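Local coordinates for protein alpha-glucosidase (Pseudoalteromonas sp. K8, PDB 5HQA) that hydrolyses alpha-glucosides as a chloride-activated member of glycoside hydrolase family 97 and binds acarbose in a pocket beside a calcium ion, at residues A595-I600 and K643-L648; E612-K617 and I633-V638. All coordinates share one frame; numbering follows the deposited sequence. Where two conformers were deposited one is given.

Contact 1 of 2, residues A595-I600 and K643-L648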
# COMPACT_ATOMS: atom_id res chain seq x y z
N ALA A 595 -3.97 -21.50 15.71
CA ALA A 595 -4.91 -20.91 16.66
C ALA A 595 -4.12 -20.17 17.74
O ALA A 595 -3.06 -20.63 18.18
CB ALA A 595 -5.78 -21.99 17.29
N ARG A 596 -4.62 -19.00 18.14
CA ARG A 596 -3.89 -18.14 19.07
C ARG A 596 -4.85 -17.51 20.06
O ARG A 596 -5.95 -17.10 19.69
CB ARG A 596 -3.11 -17.01 18.36
CG ARG A 596 -1.89 -17.47 17.60
CD ARG A 596 -1.08 -16.33 16.93
NE ARG A 596 -0.18 -16.96 15.96
CZ ARG A 596 0.99 -17.48 16.28
NH1 ARG A 596 1.42 -17.40 17.54
NH2 ARG A 596 1.75 -18.08 15.35
N THR A 597 -4.41 -17.41 21.31
CA THR A 597 -5.10 -16.67 22.36
C THR A 597 -4.34 -15.37 22.61
O THR A 597 -3.13 -15.40 22.82
CB THR A 597 -5.19 -17.49 23.64
OG1 THR A 597 -5.95 -18.67 23.39
CG2 THR A 597 -5.86 -16.69 24.75
N ILE A 598 -5.05 -14.25 22.57
CA ILE A 598 -4.43 -12.94 22.73
C ILE A 598 -5.19 -12.17 23.81
O ILE A 598 -6.40 -11.97 23.69
CB ILE A 598 -4.42 -12.13 21.42
CG1 ILE A 598 -3.87 -12.99 20.28
CG2 ILE A 598 -3.59 -10.86 21.60
CD1 ILE A 598 -4.23 -12.43 18.93
N GLU A 599 -4.47 -11.72 24.84
CA GLU A 599 -5.08 -10.89 25.87
C GLU A 599 -4.95 -9.42 25.50
O GLU A 599 -3.86 -8.95 25.18
CB GLU A 599 -4.41 -11.15 27.22
CG GLU A 599 -4.23 -12.62 27.53
CD GLU A 599 -5.54 -13.32 27.84
OE1 GLU A 599 -6.56 -12.63 28.08
OE2 GLU A 599 -5.55 -14.57 27.85
N ILE A 600 -6.06 -8.70 25.56
CA ILE A 600 -6.14 -7.32 25.10
C ILE A 600 -6.75 -6.46 26.20
O ILE A 600 -7.81 -6.78 26.73
CB ILE A 600 -6.97 -7.22 23.80
CG1 ILE A 600 -6.20 -7.84 22.63
CG2 ILE A 600 -7.34 -5.78 23.49
CD1 ILE A 600 -4.86 -7.17 22.37
N LYS A 643 -11.05 -5.89 29.96
CA LYS A 643 -10.10 -6.59 29.10
C LYS A 643 -10.85 -7.64 28.30
O LYS A 643 -11.97 -8.03 28.63
CB LYS A 643 -8.96 -7.22 29.91
CG LYS A 643 -9.41 -8.25 30.93
CD LYS A 643 -8.23 -8.98 31.56
CE LYS A 643 -8.66 -10.25 32.31
NZ LYS A 643 -8.05 -11.51 31.75
N LEU A 644 -10.21 -8.09 27.22
CA LEU A 644 -10.74 -9.13 26.35
C LEU A 644 -9.71 -10.22 26.15
O LEU A 644 -8.51 -9.93 26.04
CB LEU A 644 -11.11 -8.60 24.96
CG LEU A 644 -12.38 -7.79 24.82
CD1 LEU A 644 -12.66 -7.66 23.37
CD2 LEU A 644 -13.50 -8.51 25.52
N THR A 645 -10.17 -11.45 26.08
CA THR A 645 -9.36 -12.57 25.63
C THR A 645 -9.82 -12.92 24.23
O THR A 645 -10.95 -13.39 24.05
CB THR A 645 -9.48 -13.76 26.57
OG1 THR A 645 -9.06 -13.38 27.88
CG2 THR A 645 -8.62 -14.91 26.07
N LEU A 646 -8.97 -12.67 23.24
CA LEU A 646 -9.25 -13.09 21.88
C LEU A 646 -8.85 -14.55 21.70
O LEU A 646 -7.72 -14.93 22.02
CB LEU A 646 -8.50 -12.21 20.88
CG LEU A 646 -8.80 -10.72 20.98
CD1 LEU A 646 -7.91 -9.93 20.03
CD2 LEU A 646 -10.27 -10.47 20.68
N LYS A 647 -9.77 -15.36 21.20
CA LYS A 647 -9.50 -16.77 20.90
C LYS A 647 -9.69 -16.93 19.40
O LYS A 647 -10.81 -17.05 18.90
CB LYS A 647 -10.41 -17.70 21.68
CG LYS A 647 -10.31 -17.48 23.17
CD LYS A 647 -9.89 -18.73 23.90
CE LYS A 647 -10.24 -18.60 25.37
NZ LYS A 647 -10.35 -19.91 26.08
N LEU A 648 -8.57 -16.93 18.68
CA LEU A 648 -8.57 -16.98 17.22
C LEU A 648 -8.40 -18.43 16.78
O LEU A 648 -7.48 -19.12 17.23
CB LEU A 648 -7.44 -16.11 16.67
CG LEU A 648 -7.68 -14.60 16.48
CD1 LEU A 648 -8.50 -13.98 17.60
CD2 LEU A 648 -6.37 -13.83 16.31
O HOH W 1 -7.10 -10.25 28.78
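E599 and T645 lie side by side on the outer face of an antiparallel strand pair, joined through their side chains. From CB of E599, CG sits anti to the carbonyl carbon (chi1 -46°), and a bend at chi2 (-72°) brings CD close to the threonine, 3.9 Å from T645 CG2. At the tip, OE1 of E599 accepts a hydrogen bond of 2.6 Å from T645 OG1, met on its syn side and somewhat out of the carboxylate plane. The other oxygen, E599 OE2, rests 3.6 Å from the methyl T645 CG2, which also meets T597 CG2 at 3.5 Å. A water molecule also donates to OE1 of E599 and reaches L644 O at 3.1 Å; its bond from K643 NZ is weak. That amine stays 4.1 Å from E599 OE1, beyond salt-bridge range, so any attraction between the two charges is likely to be modest.

The two strands form a small antiparallel sheet that covers the six-stranded sheet of the C-terminal domain as the second layer of a beta sandwich. R596–L648, I598–L646 and I600–L644 are its hydrogen-bonded pairs, and their side chains share the inner face. There I600 CG1 touches L646 CD1 at 3.7 Å, and in the conformer of L648 described its CD2 packs at the same distance from I598 CD1; V569 and A589 of the larger sheet lie beneath. R596 turns its tip away from the partner strand, and its NE forms a salt bridge with D592, a ligand of the magnesium ion.

Contact 2 of 2, residues E612-K617 and I633-V638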
# COMPACT_ATOMS: atom_id res chain seq x y z
N GLU A 612 -21.07 -0.70 24.08
CA GLU A 612 -21.61 -2.03 23.85
C GLU A 612 -20.76 -2.68 22.78
O GLU A 612 -20.83 -2.31 21.61
CB GLU A 612 -23.08 -1.99 23.43
CG GLU A 612 -23.68 -3.37 23.25
CD GLU A 612 -25.11 -3.32 22.74
OE1 GLU A 612 -25.33 -2.87 21.59
OE2 GLU A 612 -26.02 -3.73 23.49
N ALA A 613 -19.92 -3.63 23.18
CA ALA A 613 -19.11 -4.36 22.22
C ALA A 613 -19.99 -5.33 21.45
O ALA A 613 -20.73 -6.12 22.04
CB ALA A 613 -17.99 -5.12 22.93
N HIS A 614 -19.90 -5.27 20.12
CA HIS A 614 -20.59 -6.20 19.24
C HIS A 614 -19.48 -7.07 18.66
O HIS A 614 -18.71 -6.62 17.81
CB HIS A 614 -21.38 -5.45 18.17
CG HIS A 614 -22.52 -6.23 17.59
ND1 HIS A 614 -23.40 -5.70 16.67
CD2 HIS A 614 -22.92 -7.51 17.80
CE1 HIS A 614 -24.29 -6.61 16.33
NE2 HIS A 614 -24.03 -7.72 17.01
N ILE A 615 -19.35 -8.28 19.18
CA ILE A 615 -18.16 -9.11 18.97
C ILE A 615 -18.50 -10.19 17.95
O ILE A 615 -19.43 -10.97 18.15
CB ILE A 615 -17.69 -9.75 20.29
CG1 ILE A 615 -17.31 -8.67 21.31
CG2 ILE A 615 -16.53 -10.70 20.04
CD1 ILE A 615 -17.19 -9.20 22.72
N TYR A 616 -17.74 -10.24 16.85
CA TYR A 616 -17.88 -11.26 15.82
C TYR A 616 -16.62 -12.11 15.87
O TYR A 616 -15.54 -11.62 15.52
CB TYR A 616 -18.06 -10.64 14.43
CG TYR A 616 -19.25 -9.71 14.27
CD1 TYR A 616 -19.23 -8.42 14.81
CD2 TYR A 616 -20.37 -10.10 13.55
CE1 TYR A 616 -20.32 -7.56 14.65
CE2 TYR A 616 -21.46 -9.26 13.38
CZ TYR A 616 -21.43 -7.99 13.93
OH TYR A 616 -22.50 -7.15 13.76
N LYS A 617 -16.74 -13.36 16.32
CA LYS A 617 -15.55 -14.16 16.56
C LYS A 617 -15.77 -15.59 16.07
O LYS A 617 -16.90 -16.02 15.80
CB LYS A 617 -15.19 -14.18 18.05
CG LYS A 617 -16.33 -14.65 18.94
CD LYS A 617 -15.88 -14.77 20.39
CE LYS A 617 -17.04 -14.66 21.34
NZ LYS A 617 -16.66 -15.05 22.73
N ILE A 633 -21.62 -14.36 17.56
CA ILE A 633 -21.82 -12.91 17.63
C ILE A 633 -22.42 -12.60 18.99
O ILE A 633 -23.47 -13.15 19.35
CB ILE A 633 -22.72 -12.38 16.51
CG1 ILE A 633 -22.21 -12.85 15.14
CG2 ILE A 633 -22.76 -10.86 16.56
CD1 ILE A 633 -23.24 -12.66 14.03
N GLU A 634 -21.76 -11.72 19.73
CA GLU A 634 -22.05 -11.48 21.14
C GLU A 634 -22.12 -9.99 21.39
O GLU A 634 -21.35 -9.22 20.80
CB GLU A 634 -20.96 -12.13 22.00
CG GLU A 634 -21.14 -12.01 23.49
CD GLU A 634 -20.00 -12.67 24.26
OE1 GLU A 634 -20.07 -12.72 25.51
OE2 GLU A 634 -19.03 -13.13 23.62
N LYS A 635 -23.04 -9.56 22.25
CA LYS A 635 -23.07 -8.18 22.72
C LYS A 635 -22.70 -8.15 24.20
O LYS A 635 -23.25 -8.92 24.99
CB LYS A 635 -24.44 -7.55 22.49
CG LYS A 635 -24.65 -7.13 21.04
CD LYS A 635 -25.97 -6.40 20.82
CE LYS A 635 -26.17 -6.09 19.34
NZ LYS A 635 -27.33 -5.19 19.12
N ARG A 636 -21.81 -7.23 24.56
CA ARG A 636 -21.23 -7.18 25.90
C ARG A 636 -20.94 -5.73 26.27
O ARG A 636 -20.25 -5.03 25.52
CB ARG A 636 -19.95 -8.02 25.94
CG ARG A 636 -19.22 -8.05 27.26
CD ARG A 636 -17.88 -8.78 27.11
NE ARG A 636 -18.06 -10.15 26.66
CZ ARG A 636 -17.07 -10.96 26.28
NH1 ARG A 636 -15.82 -10.53 26.29
NH2 ARG A 636 -17.34 -12.20 25.89
N LEU A 637 -21.44 -5.29 27.42
CA LEU A 637 -21.15 -3.93 27.89
C LEU A 637 -19.73 -3.88 28.43
O LEU A 637 -19.33 -4.75 29.21
CB LEU A 637 -22.14 -3.50 28.97
CG LEU A 637 -23.60 -3.37 28.54
CD1 LEU A 637 -24.47 -3.03 29.73
CD2 LEU A 637 -23.74 -2.31 27.47
N VAL A 638 -18.95 -2.88 28.00
CA VAL A 638 -17.56 -2.74 28.41
C VAL A 638 -17.21 -1.27 28.58
O VAL A 638 -17.87 -0.37 28.05
CB VAL A 638 -16.56 -3.37 27.41
CG1 VAL A 638 -16.74 -4.88 27.31
CG2 VAL A 638 -16.69 -2.70 26.03
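A613 with R636 and I615 with E634 are the hydrogen-bonded pairs of an antiparallel ladder whose short strand segments approach to 4.4 Å and run at 154° to each other. On the face bearing H614, the extended chain of K635 lays CE over the centre of the imidazole, 3.6 Å from the H614 ring centroid, in a CH-pi contact. The hydroxyl Y616 OH lies over the opposite face, offset toward the rim, so the ring is sandwiched. I633 CG2 comes obliquely to within 3.4 Å of H614 NE2 and also makes a CH-pi contact over one face of the Y616 ring. An alanine in place of H614 would probably leave K635 CE without the ring face it lies over, take from I633 CG2 one of its two aromatic neighbours and let the lysine chain swing more freely. Beyond the ring, K635 NZ forms a long salt bridge of 3.9 Å with E612 OE1.

The other face carries a charged network centred on E634. Its two carboxylate oxygens serve different partners: K617 NZ reaches E634 OE2 through a weak bond of 3.2 Å, while OE1 faces R636. R636 has two modelled conformers; in one of them its NH2 donates to E634 OE1 at 2.8 Å, near the guanidinium plane but from above that of the carboxylate, I615 CD1 lies over the centre of the guanidinium, and K617 NZ is only 4.3 Å from R636 NH2, a repulsion that the carboxylate would probably offset. Away from the metal and sugar sites, the pair forms a long-looped beta hairpin at the edge of the domain's six-stranded antiparallel sheet, where strand 631-638 is outermost.

In the fold
Both contacts belong to the C-terminal domain of the family, their centres 14 Å apart on the same side of the chain's centre. Along the chain the order is 596-601, 611-618, 631-638, 643-648, so the hairpin of contact 2 is inserted between the two strands of contact 1. Contact 1 is the separate two-stranded sheet, whereas contact 2 is the end of the six-stranded one; strand 653-660 links the layers by pairing with 611-618 and packing against L644, L646 and L648. In one modelled conformer of R636, its NH1 packs against L644 CD2, where the two contacts meet. Contact 1 approaches the magnesium site at one end, and contact 2 lies farther from the annotated sites.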